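Local coordinates for transcriptional activator of comK gene (Bacillus halodurans, PDB 2HQB), which probably activates transcription of the comK gene and belongs to the BMP family of substrate-binding lipoproteins, at residues A[109-114]-A[253-258]; A[41-46]-A[57-62]; A[185-190]-A[195-200]; A[34-39]-A[236-241]; A[143-148]-A[156-161]. All blocks are in the same frame, centred on the assembly; numbering follows the deposited sequence.

Interaction 1: A[109-114]-A[253-258]; sequences GYAMGY and YDFQDG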
# COMPACT_ATOMS: atom_id res chain seq x y z
N GLY A 109 -8.16 -0.24 -0.30
CA GLY A 109 -7.75 0.42 -1.53
C GLY A 109 -8.66 1.33 -2.35
O GLY A 109 -8.18 2.30 -2.93
N TYR A 110 -9.95 1.02 -2.43
CA TYR A 110 -10.88 1.84 -3.21
C TYR A 110 -10.79 3.35 -2.93
O TYR A 110 -10.58 4.13 -3.85
CB TYR A 110 -12.31 1.36 -2.97
CG TYR A 110 -13.35 2.03 -3.85
CD1 TYR A 110 -13.62 1.58 -5.15
CD2 TYR A 110 -14.05 3.14 -3.38
CE1 TYR A 110 -14.56 2.23 -5.96
CE2 TYR A 110 -14.98 3.80 -4.17
CZ TYR A 110 -15.23 3.35 -5.45
OH TYR A 110 -16.09 4.09 -6.21
N ALA A 111 -10.96 3.75 -1.67
CA ALA A 111 -10.91 5.17 -1.31
C ALA A 111 -9.75 5.92 -1.93
O ALA A 111 -9.94 6.80 -2.78
CB ALA A 111 -10.84 5.34 0.19
N MSE A 112 -8.54 5.59 -1.50
CA MSE A 112 -7.37 6.27 -2.00
C MSE A 112 -7.33 6.35 -3.51
O MSE A 112 -6.86 7.33 -4.06
CB MSE A 112 -6.09 5.61 -1.48
CG MSE A 112 -5.59 4.39 -2.27
SE MSE A 112 -4.03 3.54 -1.39
CE MSE A 112 -3.80 2.08 -2.63
N GLY A 113 -7.81 5.33 -4.20
CA GLY A 113 -7.78 5.35 -5.65
C GLY A 113 -8.73 6.37 -6.22
O GLY A 113 -8.45 7.03 -7.22
N TYR A 114 -9.87 6.49 -5.55
CA TYR A 114 -10.90 7.40 -5.96
C TYR A 114 -10.34 8.81 -5.91
O TYR A 114 -10.18 9.47 -6.94
CB TYR A 114 -12.07 7.22 -5.01
CG TYR A 114 -13.36 7.87 -5.46
CD1 TYR A 114 -14.19 7.26 -6.40
CD2 TYR A 114 -13.76 9.08 -4.91
CE1 TYR A 114 -15.39 7.84 -6.77
CE2 TYR A 114 -14.94 9.66 -5.28
CZ TYR A 114 -15.75 9.04 -6.20
OH TYR A 114 -16.95 9.64 -6.50
N TYR A 253 -7.67 -1.48 7.31
CA TYR A 253 -7.34 -0.07 7.55
C TYR A 253 -7.53 0.82 6.33
O TYR A 253 -7.28 0.40 5.21
CB TYR A 253 -5.92 0.01 8.07
CG TYR A 253 -5.71 -0.85 9.29
CD1 TYR A 253 -5.69 -2.23 9.21
CD2 TYR A 253 -5.55 -0.27 10.53
CE1 TYR A 253 -5.52 -3.02 10.34
CE2 TYR A 253 -5.37 -1.04 11.66
CZ TYR A 253 -5.36 -2.41 11.57
OH TYR A 253 -5.21 -3.14 12.72
N ASP A 254 -7.96 2.06 6.56
CA ASP A 254 -8.24 2.98 5.46
C ASP A 254 -8.00 4.41 5.91
O ASP A 254 -7.31 4.62 6.91
CB ASP A 254 -9.71 2.84 5.04
CG ASP A 254 -9.97 3.31 3.64
OD1 ASP A 254 -9.10 3.98 3.05
OD2 ASP A 254 -11.07 3.02 3.12
N PHE A 255 -8.56 5.38 5.20
CA PHE A 255 -8.37 6.80 5.57
C PHE A 255 -8.81 7.13 6.98
O PHE A 255 -8.23 7.98 7.64
CB PHE A 255 -9.12 7.71 4.62
CG PHE A 255 -8.36 8.08 3.38
CD1 PHE A 255 -8.58 7.40 2.18
CD2 PHE A 255 -7.52 9.19 3.37
CE1 PHE A 255 -7.99 7.83 0.99
CE2 PHE A 255 -6.92 9.62 2.18
CZ PHE A 255 -7.16 8.94 0.99
N GLN A 256 -9.85 6.45 7.45
CA GLN A 256 -10.39 6.68 8.78
C GLN A 256 -9.43 6.21 9.89
O GLN A 256 -9.39 6.79 10.96
CB GLN A 256 -11.73 5.95 8.93
CG GLN A 256 -12.55 5.87 7.63
CD GLN A 256 -12.58 4.47 7.04
OE1 GLN A 256 -12.73 3.49 7.77
NE2 GLN A 256 -12.45 4.36 5.72
N ASP A 257 -8.65 5.17 9.63
CA ASP A 257 -7.72 4.66 10.64
C ASP A 257 -6.42 5.44 10.67
O ASP A 257 -5.58 5.19 11.53
CB ASP A 257 -7.44 3.18 10.41
CG ASP A 257 -8.71 2.37 10.13
OD1 ASP A 257 -8.66 1.13 10.23
OD2 ASP A 257 -9.76 2.97 9.78
N GLY A 258 -6.24 6.38 9.75
CA GLY A 258 -5.03 7.21 9.71
C GLY A 258 -3.73 6.66 9.10
O GLY A 258 -2.66 7.27 9.22

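Interaction 2: A[41-46]-A[57-62]; sequences VLEEGV and KELVDG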
# COMPACT_ATOMS: atom_id res chain seq x y z
N VAL A 41 14.02 -7.80 15.95
CA VAL A 41 14.86 -8.77 15.23
C VAL A 41 14.23 -9.09 13.89
O VAL A 41 13.02 -9.32 13.79
CB VAL A 41 15.02 -10.08 15.97
CG1 VAL A 41 15.99 -10.96 15.21
CG2 VAL A 41 15.47 -9.83 17.36
N LEU A 42 15.07 -9.15 12.87
CA LEU A 42 14.64 -9.37 11.50
C LEU A 42 15.23 -10.60 10.91
O LEU A 42 16.39 -10.85 11.10
CB LEU A 42 15.08 -8.18 10.62
CG LEU A 42 15.05 -8.45 9.12
CD1 LEU A 42 13.60 -8.33 8.69
CD2 LEU A 42 15.93 -7.49 8.33
N GLU A 43 14.44 -11.38 10.19
CA GLU A 43 14.94 -12.57 9.51
C GLU A 43 14.56 -12.32 8.04
O GLU A 43 13.41 -12.02 7.73
CB GLU A 43 14.24 -13.82 10.04
CG GLU A 43 14.53 -14.13 11.49
CD GLU A 43 16.02 -14.40 11.76
OE1 GLU A 43 16.66 -15.19 11.03
OE2 GLU A 43 16.55 -13.82 12.73
N GLU A 44 15.53 -12.43 7.15
CA GLU A 44 15.30 -12.17 5.73
C GLU A 44 15.40 -13.49 4.96
O GLU A 44 15.84 -14.49 5.54
CB GLU A 44 16.37 -11.20 5.21
CG GLU A 44 16.69 -10.00 6.12
CD GLU A 44 17.86 -9.18 5.58
OE1 GLU A 44 17.70 -8.60 4.47
OE2 GLU A 44 18.93 -9.10 6.24
N GLY A 45 15.00 -13.49 3.68
CA GLY A 45 15.06 -14.69 2.85
C GLY A 45 14.13 -15.82 3.28
O GLY A 45 14.31 -16.96 2.87
N VAL A 46 13.12 -15.50 4.09
CA VAL A 46 12.21 -16.53 4.57
C VAL A 46 11.29 -16.81 3.39
O VAL A 46 10.29 -16.14 3.19
CB VAL A 46 11.41 -16.02 5.80
CG1 VAL A 46 10.86 -17.19 6.60
CG2 VAL A 46 12.30 -15.14 6.68
N LYS A 57 11.15 -20.61 15.51
CA LYS A 57 11.64 -21.32 16.67
C LYS A 57 12.74 -20.47 17.27
O LYS A 57 12.67 -20.12 18.45
CB LYS A 57 12.16 -22.70 16.25
CG LYS A 57 11.00 -23.61 15.84
CD LYS A 57 11.35 -24.74 14.85
CE LYS A 57 10.06 -25.48 14.43
NZ LYS A 57 10.25 -26.49 13.33
N GLU A 58 13.72 -20.10 16.46
CA GLU A 58 14.80 -19.27 16.94
C GLU A 58 14.22 -17.99 17.57
O GLU A 58 14.52 -17.64 18.70
CB GLU A 58 15.72 -18.89 15.80
CG GLU A 58 15.99 -20.03 14.83
CD GLU A 58 16.94 -19.65 13.69
OE1 GLU A 58 16.69 -18.65 12.97
OE2 GLU A 58 17.96 -20.36 13.52
N LEU A 59 13.36 -17.31 16.84
CA LEU A 59 12.80 -16.07 17.34
C LEU A 59 12.17 -16.15 18.72
O LEU A 59 12.43 -15.31 19.58
CB LEU A 59 11.78 -15.54 16.35
CG LEU A 59 12.35 -14.81 15.14
CD1 LEU A 59 11.19 -14.43 14.24
CD2 LEU A 59 13.09 -13.58 15.59
N VAL A 60 11.32 -17.16 18.92
CA VAL A 60 10.67 -17.31 20.22
C VAL A 60 11.63 -17.88 21.24
O VAL A 60 11.46 -17.68 22.45
CB VAL A 60 9.44 -18.21 20.15
CG1 VAL A 60 8.65 -18.02 21.41
CG2 VAL A 60 8.57 -17.82 18.96
N ASP A 61 12.66 -18.58 20.75
CA ASP A 61 13.69 -19.12 21.61
C ASP A 61 14.44 -17.92 22.16
O ASP A 61 14.72 -17.85 23.35
CB ASP A 61 14.67 -19.97 20.80
CG ASP A 61 14.35 -21.44 20.88
OD1 ASP A 61 13.27 -21.76 21.44
OD2 ASP A 61 15.18 -22.25 20.39
N GLY A 62 14.76 -16.98 21.27
CA GLY A 62 15.47 -15.77 21.64
C GLY A 62 14.60 -14.88 22.52
O GLY A 62 15.07 -13.95 23.17

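Interaction 3: A[185-190]-A[195-200]; sequences FYPAGD and PVVEAI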
# COMPACT_ATOMS: atom_id res chain seq x y z
N PHE A 185 -1.18 9.24 -15.61
CA PHE A 185 -1.07 7.82 -15.31
C PHE A 185 -0.99 7.40 -13.81
O PHE A 185 -0.45 8.10 -12.93
CB PHE A 185 0.10 7.23 -16.08
CG PHE A 185 0.01 7.44 -17.57
CD1 PHE A 185 0.33 8.67 -18.14
CD2 PHE A 185 -0.33 6.39 -18.42
CE1 PHE A 185 0.33 8.85 -19.53
CE2 PHE A 185 -0.33 6.55 -19.81
CZ PHE A 185 0.00 7.79 -20.37
N TYR A 186 -1.59 6.24 -13.54
CA TYR A 186 -1.62 5.65 -12.20
C TYR A 186 -1.00 4.27 -12.37
O TYR A 186 -1.71 3.30 -12.63
CB TYR A 186 -3.07 5.51 -11.73
CG TYR A 186 -3.19 5.05 -10.30
CD1 TYR A 186 -2.26 5.46 -9.33
CD2 TYR A 186 -4.24 4.23 -9.90
CE1 TYR A 186 -2.39 5.05 -7.97
CE2 TYR A 186 -4.36 3.83 -8.55
CZ TYR A 186 -3.43 4.25 -7.60
OH TYR A 186 -3.58 3.89 -6.29
N PRO A 187 0.34 4.17 -12.26
CA PRO A 187 0.98 2.84 -12.43
C PRO A 187 0.99 2.12 -11.08
O PRO A 187 1.96 2.17 -10.33
CB PRO A 187 2.35 3.19 -13.01
CG PRO A 187 2.65 4.56 -12.38
CD PRO A 187 1.33 5.26 -12.16
N ALA A 188 -0.13 1.46 -10.81
CA ALA A 188 -0.38 0.79 -9.56
C ALA A 188 0.22 -0.58 -9.36
O ALA A 188 -0.50 -1.59 -9.20
CB ALA A 188 -1.88 0.76 -9.31
N GLY A 189 1.55 -0.61 -9.34
CA GLY A 189 2.30 -1.84 -9.13
C GLY A 189 3.60 -1.44 -8.50
O GLY A 189 4.38 -0.75 -9.14
N ASP A 190 3.84 -1.81 -7.24
CA ASP A 190 5.09 -1.43 -6.53
C ASP A 190 6.30 -1.80 -7.33
O ASP A 190 7.19 -0.99 -7.53
CB ASP A 190 5.22 -2.14 -5.20
CG ASP A 190 4.14 -1.77 -4.22
OD1 ASP A 190 4.31 -0.72 -3.56
OD2 ASP A 190 3.14 -2.52 -4.14
N PRO A 195 10.07 2.67 -12.71
CA PRO A 195 10.38 2.53 -14.14
C PRO A 195 9.36 3.30 -15.00
O PRO A 195 9.73 4.05 -15.90
CB PRO A 195 10.27 1.03 -14.36
CG PRO A 195 10.82 0.47 -13.10
CD PRO A 195 10.26 1.39 -12.01
N VAL A 196 8.08 3.12 -14.69
CA VAL A 196 7.01 3.78 -15.43
C VAL A 196 6.87 5.26 -15.07
O VAL A 196 6.56 6.06 -15.95
CB VAL A 196 5.64 3.07 -15.22
CG1 VAL A 196 4.51 3.94 -15.74
CG2 VAL A 196 5.61 1.72 -15.94
N VAL A 197 7.08 5.63 -13.81
CA VAL A 197 6.97 7.04 -13.44
C VAL A 197 8.03 7.81 -14.22
O VAL A 197 7.75 8.87 -14.78
CB VAL A 197 7.17 7.29 -11.92
CG1 VAL A 197 7.51 8.70 -11.67
CG2 VAL A 197 5.90 7.04 -11.19
N GLU A 198 9.23 7.27 -14.24
CA GLU A 198 10.35 7.85 -14.97
C GLU A 198 9.99 8.15 -16.44
O GLU A 198 10.06 9.30 -16.89
CB GLU A 198 11.50 6.88 -14.98
CG GLU A 198 12.77 7.52 -14.63
CD GLU A 198 12.99 7.50 -13.16
OE1 GLU A 198 13.47 6.46 -12.66
OE2 GLU A 198 12.68 8.51 -12.50
N ALA A 199 9.66 7.08 -17.17
CA ALA A 199 9.28 7.14 -18.58
C ALA A 199 8.24 8.25 -18.77
O ALA A 199 8.17 8.91 -19.81
CB ALA A 199 8.72 5.76 -19.05
N ILE A 200 7.42 8.46 -17.75
CA ILE A 200 6.40 9.50 -17.79
C ILE A 200 7.09 10.85 -17.65
O ILE A 200 6.97 11.68 -18.54
CB ILE A 200 5.41 9.32 -16.64
CG1 ILE A 200 4.67 7.99 -16.83
CG2 ILE A 200 4.47 10.49 -16.60
CD1 ILE A 200 3.85 7.56 -15.65

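Interaction 4: A[34-39]-A[236-241]; sequences SNLDVD and LVAKRF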
# COMPACT_ATOMS: atom_id res chain seq x y z
N SER A 34 12.12 1.94 17.80
CA SER A 34 12.42 3.33 18.09
C SER A 34 11.32 4.05 18.87
O SER A 34 11.59 4.56 19.94
CB SER A 34 12.72 4.06 16.79
OG SER A 34 12.54 5.45 16.93
N ASN A 35 10.09 4.07 18.35
CA ASN A 35 8.97 4.75 19.01
C ASN A 35 8.36 4.03 20.24
O ASN A 35 7.66 4.62 21.05
CB ASN A 35 7.91 5.09 17.96
CG ASN A 35 8.42 6.10 16.92
OD1 ASN A 35 8.99 7.13 17.28
ND2 ASN A 35 8.21 5.80 15.63
N LEU A 36 8.62 2.73 20.34
CA LEU A 36 8.19 1.92 21.49
C LEU A 36 9.58 1.58 22.04
O LEU A 36 10.59 1.99 21.46
CB LEU A 36 7.42 0.67 21.02
CG LEU A 36 6.23 1.02 20.13
CD1 LEU A 36 5.33 -0.18 19.89
CD2 LEU A 36 5.43 2.13 20.77
N ASP A 37 9.69 0.82 23.12
CA ASP A 37 11.03 0.59 23.65
C ASP A 37 11.44 -0.86 23.61
O ASP A 37 12.14 -1.36 24.48
CB ASP A 37 11.05 1.08 25.10
CG ASP A 37 12.39 1.63 25.52
OD1 ASP A 37 13.37 1.44 24.76
OD2 ASP A 37 12.43 2.24 26.61
N VAL A 38 11.05 -1.55 22.56
CA VAL A 38 11.34 -2.96 22.50
C VAL A 38 12.56 -3.33 21.69
O VAL A 38 13.16 -2.52 21.04
CB VAL A 38 10.07 -3.72 22.00
CG1 VAL A 38 8.85 -3.23 22.77
CG2 VAL A 38 9.86 -3.51 20.50
N ASP A 39 12.94 -4.59 21.78
CA ASP A 39 14.06 -5.09 21.04
C ASP A 39 13.46 -5.73 19.78
O ASP A 39 12.47 -6.49 19.83
CB ASP A 39 14.83 -6.09 21.90
CG ASP A 39 15.97 -5.44 22.64
OD1 ASP A 39 15.93 -4.20 22.88
OD2 ASP A 39 16.92 -6.17 23.00
N LEU A 236 1.76 1.15 15.01
CA LEU A 236 0.41 1.12 15.54
C LEU A 236 0.02 -0.24 16.13
O LEU A 236 -0.39 -0.34 17.30
CB LEU A 236 -0.59 1.50 14.45
CG LEU A 236 -2.10 1.31 14.68
CD1 LEU A 236 -2.50 2.04 15.98
CD2 LEU A 236 -2.88 1.89 13.52
N VAL A 237 0.14 -1.28 15.31
CA VAL A 237 -0.21 -2.63 15.70
C VAL A 237 0.67 -3.19 16.83
O VAL A 237 0.23 -4.02 17.59
CB VAL A 237 -0.15 -3.56 14.46
CG1 VAL A 237 -0.26 -5.02 14.86
CG2 VAL A 237 -1.28 -3.17 13.48
N ALA A 238 1.90 -2.72 16.94
CA ALA A 238 2.82 -3.18 17.98
C ALA A 238 2.54 -2.46 19.32
O ALA A 238 2.99 -2.89 20.40
CB ALA A 238 4.27 -2.91 17.54
N LYS A 239 1.81 -1.36 19.22
CA LYS A 239 1.44 -0.55 20.34
C LYS A 239 0.18 -1.14 20.94
O LYS A 239 0.04 -1.18 22.15
CB LYS A 239 1.18 0.88 19.87
CG LYS A 239 0.88 1.84 20.99
CD LYS A 239 0.71 3.26 20.50
CE LYS A 239 0.68 4.25 21.67
NZ LYS A 239 0.87 5.68 21.23
N ARG A 240 -0.74 -1.61 20.12
CA ARG A 240 -1.93 -2.19 20.71
C ARG A 240 -1.58 -3.52 21.35
O ARG A 240 -2.11 -3.87 22.39
CB ARG A 240 -3.04 -2.38 19.67
CG ARG A 240 -3.57 -1.05 19.17
CD ARG A 240 -4.93 -1.21 18.56
NE ARG A 240 -5.98 -1.04 19.55
CZ ARG A 240 -7.28 -1.18 19.31
NH1 ARG A 240 -7.70 -1.51 18.09
NH2 ARG A 240 -8.15 -0.98 20.27
N PHE A 241 -0.66 -4.25 20.74
CA PHE A 241 -0.29 -5.53 21.32
C PHE A 241 0.39 -5.33 22.67
O PHE A 241 0.41 -6.22 23.52
CB PHE A 241 0.65 -6.29 20.41
CG PHE A 241 1.13 -7.57 21.00
CD1 PHE A 241 0.26 -8.65 21.12
CD2 PHE A 241 2.46 -7.69 21.46
CE1 PHE A 241 0.70 -9.87 21.69
CE2 PHE A 241 2.93 -8.90 22.03
CZ PHE A 241 2.05 -9.99 22.15

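Interaction 5: A[143-148]-A[156-161]; sequences GFVDGA and AFVRYV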
# COMPACT_ATOMS: atom_id res chain seq x y z
N GLY A 143 -11.90 2.49 -7.65
CA GLY A 143 -11.94 3.80 -7.06
C GLY A 143 -11.28 4.83 -7.92
O GLY A 143 -11.66 5.98 -7.85
N PHE A 144 -10.31 4.44 -8.73
CA PHE A 144 -9.61 5.41 -9.58
C PHE A 144 -10.51 5.90 -10.70
O PHE A 144 -10.65 7.08 -10.91
CB PHE A 144 -8.36 4.80 -10.21
CG PHE A 144 -7.51 5.81 -10.94
CD1 PHE A 144 -6.58 6.58 -10.25
CD2 PHE A 144 -7.63 5.96 -12.33
CE1 PHE A 144 -5.74 7.52 -10.94
CE2 PHE A 144 -6.82 6.88 -13.04
CZ PHE A 144 -5.86 7.66 -12.33
N VAL A 145 -11.07 4.95 -11.43
CA VAL A 145 -12.00 5.20 -12.53
C VAL A 145 -13.18 6.05 -12.03
O VAL A 145 -13.57 7.04 -12.66
CB VAL A 145 -12.51 3.84 -13.07
CG1 VAL A 145 -13.94 3.95 -13.53
CG2 VAL A 145 -11.59 3.36 -14.17
N ASP A 146 -13.74 5.65 -10.89
CA ASP A 146 -14.84 6.39 -10.32
C ASP A 146 -14.45 7.83 -10.01
O ASP A 146 -15.26 8.73 -10.16
CB ASP A 146 -15.38 5.68 -9.07
CG ASP A 146 -15.95 4.30 -9.38
OD1 ASP A 146 -16.29 4.03 -10.55
OD2 ASP A 146 -16.07 3.49 -8.44
N GLY A 147 -13.22 8.06 -9.57
CA GLY A 147 -12.79 9.42 -9.30
C GLY A 147 -12.70 10.21 -10.60
O GLY A 147 -13.16 11.34 -10.69
N ALA A 148 -12.13 9.62 -11.63
CA ALA A 148 -12.01 10.32 -12.90
C ALA A 148 -13.37 10.42 -13.57
O ALA A 148 -13.49 10.92 -14.69
CB ALA A 148 -11.02 9.62 -13.81
N ALA A 156 -11.59 6.71 -18.69
CA ALA A 156 -10.49 6.01 -18.01
C ALA A 156 -9.99 4.76 -18.73
O ALA A 156 -10.76 3.94 -19.18
CB ALA A 156 -10.92 5.66 -16.59
N PHE A 157 -8.67 4.63 -18.84
CA PHE A 157 -8.10 3.46 -19.48
C PHE A 157 -7.38 2.59 -18.46
O PHE A 157 -6.48 3.05 -17.78
CB PHE A 157 -7.10 3.85 -20.55
CG PHE A 157 -7.71 4.49 -21.72
CD1 PHE A 157 -8.38 5.70 -21.59
CD2 PHE A 157 -7.59 3.92 -22.97
CE1 PHE A 157 -8.91 6.34 -22.71
CE2 PHE A 157 -8.12 4.56 -24.09
CZ PHE A 157 -8.78 5.77 -23.97
N VAL A 158 -7.79 1.33 -18.39
CA VAL A 158 -7.19 0.38 -17.47
C VAL A 158 -6.53 -0.72 -18.25
O VAL A 158 -7.16 -1.38 -19.06
CB VAL A 158 -8.24 -0.26 -16.57
CG1 VAL A 158 -7.58 -1.23 -15.63
CG2 VAL A 158 -8.97 0.81 -15.79
N ARG A 159 -5.23 -0.89 -18.02
CA ARG A 159 -4.43 -1.95 -18.64
C ARG A 159 -3.86 -2.77 -17.48
O ARG A 159 -3.46 -2.22 -16.46
CB ARG A 159 -3.28 -1.39 -19.47
CG ARG A 159 -3.70 -0.69 -20.76
CD ARG A 159 -4.65 -1.55 -21.57
NE ARG A 159 -6.01 -1.01 -21.56
CZ ARG A 159 -6.59 -0.44 -22.62
NH1 ARG A 159 -5.93 -0.33 -23.77
NH2 ARG A 159 -7.82 0.02 -22.52
N TYR A 160 -3.84 -4.08 -17.65
CA TYR A 160 -3.33 -4.97 -16.61
C TYR A 160 -1.98 -5.57 -16.98
O TYR A 160 -1.80 -6.08 -18.07
CB TYR A 160 -4.35 -6.10 -16.35
CG TYR A 160 -5.61 -5.59 -15.64
CD1 TYR A 160 -6.86 -5.55 -16.29
CD2 TYR A 160 -5.52 -5.05 -14.37
CE1 TYR A 160 -7.96 -4.96 -15.70
CE2 TYR A 160 -6.60 -4.46 -13.77
CZ TYR A 160 -7.82 -4.41 -14.43
OH TYR A 160 -8.85 -3.73 -13.80
N VAL A 161 -1.01 -5.48 -16.08
CA VAL A 161 0.29 -6.11 -16.32
C VAL A 161 0.10 -7.52 -15.78
O VAL A 161 -0.68 -7.76 -14.85
CB VAL A 161 1.40 -5.54 -15.48
CG1 VAL A 161 2.68 -6.26 -15.80
CG2 VAL A 161 1.51 -4.09 -15.69

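Interaction 1: A[109-114]-A[253-258]
The ring of Phe-255 meets the first turn of helix 110-122 with its edge. Met-112 N lies at that edge, in the ring plane, 3.4 Å from Phe-255 CE1. Ala-111 CB sits at the same rim near the plane, 3.6 Å from Phe-255 CD1. Phe-115 packs edge-to-face (T-shaped) with the Phe-255 ring. The other flat group is the carboxylate of Asp-254. Both its oxygens lie near the Ala-111 methyl, with Asp-254 OD1 3.6 Å from Ala-111 CB. Its firmer partner is Tyr-284, whose OH bonds to OD2. OD1 takes a weak, bent bond from Phe-255 N. Met-112 CB is 3.8 Å from Phe-255 CE1, but CG lies between backbone N and carbonyl carbon (chi1 84°), and the extended selenomethionine chain leads off from the ring. Trimming Phe-255 to an alanine here would probably open a gap beside Ala-111 and Met-112 and leave Phe-115 without its ring partner. Ile-281 and Ile-285 of helix 271-286 and Val-260 of strand 260-262 also touch the Phe-255 side chain. The contact is buried where the chain passes from strand 249-253 of one sheet to strand 260-262 of the other, beside the start of helix 110-122.

Interaction 2: A[41-46]-A[57-62]
This is a partly buried strand-to-helix contact, apolar at one end and charged at the other, in which Val-41 and Glu-43 face Leu-59 and Glu-58. It lies at the border of the parallel sheet, where strand 39-43 is outermost and is followed by helix 49-61. Strand 41-43 and helix 57-61 run nearly antiparallel (170°), and their axes come to 10.4 Å at the closest. Side chains alternate along the strand, and Val-41 and Glu-43 both point at the helix. Leu-59 reaches across with one methyl. Leu-59 CD2 lies 3.9 Å from Val-41 CG1, and the two side chains lie alongside, pointing opposite ways. The CG atom of Glu-43 is 4.3 Å from Leu-59 CG, a looser touch by the stem of the acid. Beyond CG the Glu-43 chain bends (chi2 -61°), and its carboxylate turns up beside that of Glu-58. The Glu-58 chain is extended and brings its OE1 to 4.0 Å from Glu-43 OE1. The two carboxylate planes are 79° apart. Arg-55, one turn earlier on the helix, touches Glu-43 and makes a long, weak ion pair with Glu-58. The apolar part of the contact is Val-41 on Leu-59, with the Glu-43 stem beside it. The two acids would tend to raise each other's proton affinity, an effect that the arginine probably offsets in part.

Interaction 3: A[185-190]-A[195-200]
Val-196 presents CG1 to Pro-187 because that branch stands anti to its own backbone N, at chi1 167°. Val-196 CG1 comes within 3.6 Å of Pro-187 CB and 3.9 Å of Pro-187 CG, and the valine lies obliquely across the proline ring. One turn further along the helix, Ile-200 has CG1 anti to the carbonyl carbon and an extended end (chi2 169°). Ile-200 CD1 meets Phe-185 CB at 3.8 Å. Val-197 adds a looser touch, from CG2 to Pro-187 CG at 4.3 Å. The contact is buried and wholly apolar. Phe-185 and Pro-187 both point to the helix, whereas Tyr-186 between them points away and stacks on Phe-144. The Phe-185 ring also meets Phe-174 of helix 167-178 edge-to-face. Past the strand the chain folds through two successive inverse gamma turns, centred on Pro-187 and Ala-188, each closed by a weak bond. Pro-187 O is also hydrogen-bonded to His-193 ND1, close to the start of helix 193-203. The contact packs the first strand of a beta-alpha-beta unit against its helix. Strand 184-186, helix 193-203 and strand 206-211 form this unit in the mixed sheet, as in periplasmic-binding-protein folds.

Interaction 4: A[34-39]-A[236-241]
Leu-36 reaches across to Ala-238 and Lys-239 and carries the contact with a single methyl, CD1. Leu-236 comes first on the second segment. Its side chain points away, but its carbonyl O accepts from both Lys-239 N and Arg-240 N. Both bonds are part of helix 230-240, against which Leu-36 rests. Val-237 also turns away from Leu-36 and packs on Phe-68 of strand 66-69. Ala-238 follows and points at the partner. Ala-238 CB is 3.8 Å from Leu-36 CD1, and Leu-36 CD1 also lies 3.6 Å from Ala-238 O. The leucine thus covers a piece of helix backbone as well as the alanine methyl. Lys-239 borders the patch. Lys-239 N is 3.8 Å and Lys-239 CB 4.3 Å from Leu-36 CD1, while the extended chain carries the amine outward on an exposed part of the surface. Phe-241 ends the segment and lies against Leu-66 and His-89. Leu-36 itself is the first residue to leave helical angles after helix 23-35. With CG anti to its carbonyl carbon (chi1 -55°) and a stretched end, it reaches over to the second helix. Leu-36 CD1 rests on the alanine methyl, which Ile-32 of helix 23-35 also touches. The contact is apolar and partly buried. It joins the chain just past helix 23-35 to the C-terminal part of helix 230-240, both packed on the parallel sheet, as in a lobe of a periplasmic-binding-protein fold.

Interaction 5: A[143-148]-A[156-161]
Val-145 meets strand 155-160 through one branch, CG2, which faces the strand and touches both Ala-156 and Val-158. Val-145 CG2 lies 3.4 Å from Ala-156 CB and 4.0 Å from Val-158 CG2. The CA atoms of Val-145 and Ala-156 are 5.7 Å apart, so helix and strand come close here. Ala-156 has only a methyl to offer, and that methyl points at the helix. Val-158, two residues on, has CG1 anti to its backbone N and CG2 anti to its carbonyl carbon. This rotation about CA-CB puts CG2 on the Val-145 side. The two valine side chains cross at about a right angle. Phe-157, between the two, points away and packs on Leu-177 of helix 167-178. Arg-159 shows a different conformation. Its chain bends back at chi2, and Arg-159 NE bonds to Val-158 O at 2.8 Å. The bond is fairly straight at the hydrogen (167°). The oxygen lies in the guanidinium plane, but NE stands well above the carbonyl plane, 56° out of it. This bond to the preceding carbonyl is likely to limit the rotation of the guanidinium, and the side chain also touches Leu-173 and Leu-177. On the helix, Phe-144 packs on Val-129 and Val-131 of strand 128-133. The apolar contact across the segments lies near the surface. It joins helix 139-150 to outermost strand 155-160 in a beta-alpha-beta unit that starts with strand 128-133.

From the N terminus, residues 34-39 open the long loop that interaction 4 closes at 236-241. Interaction 2 comes directly after, nested inside it, and closes a short loop at one end of the parallel sheet. Residues 109-114 then open interaction 1. Interactions 5 and 3 follow in series, each a local closure in the mixed sheet, and both nest inside interactions 1 and 4. Interaction 4 closes before interaction 1 does at 253-258, so these two cross. Interactions 2 and 4 belong to the half with the parallel sheet, and 3 and 5 to the other half. Interaction 1 lies where the chain passes between them and touches interactions 3, 4 and 5.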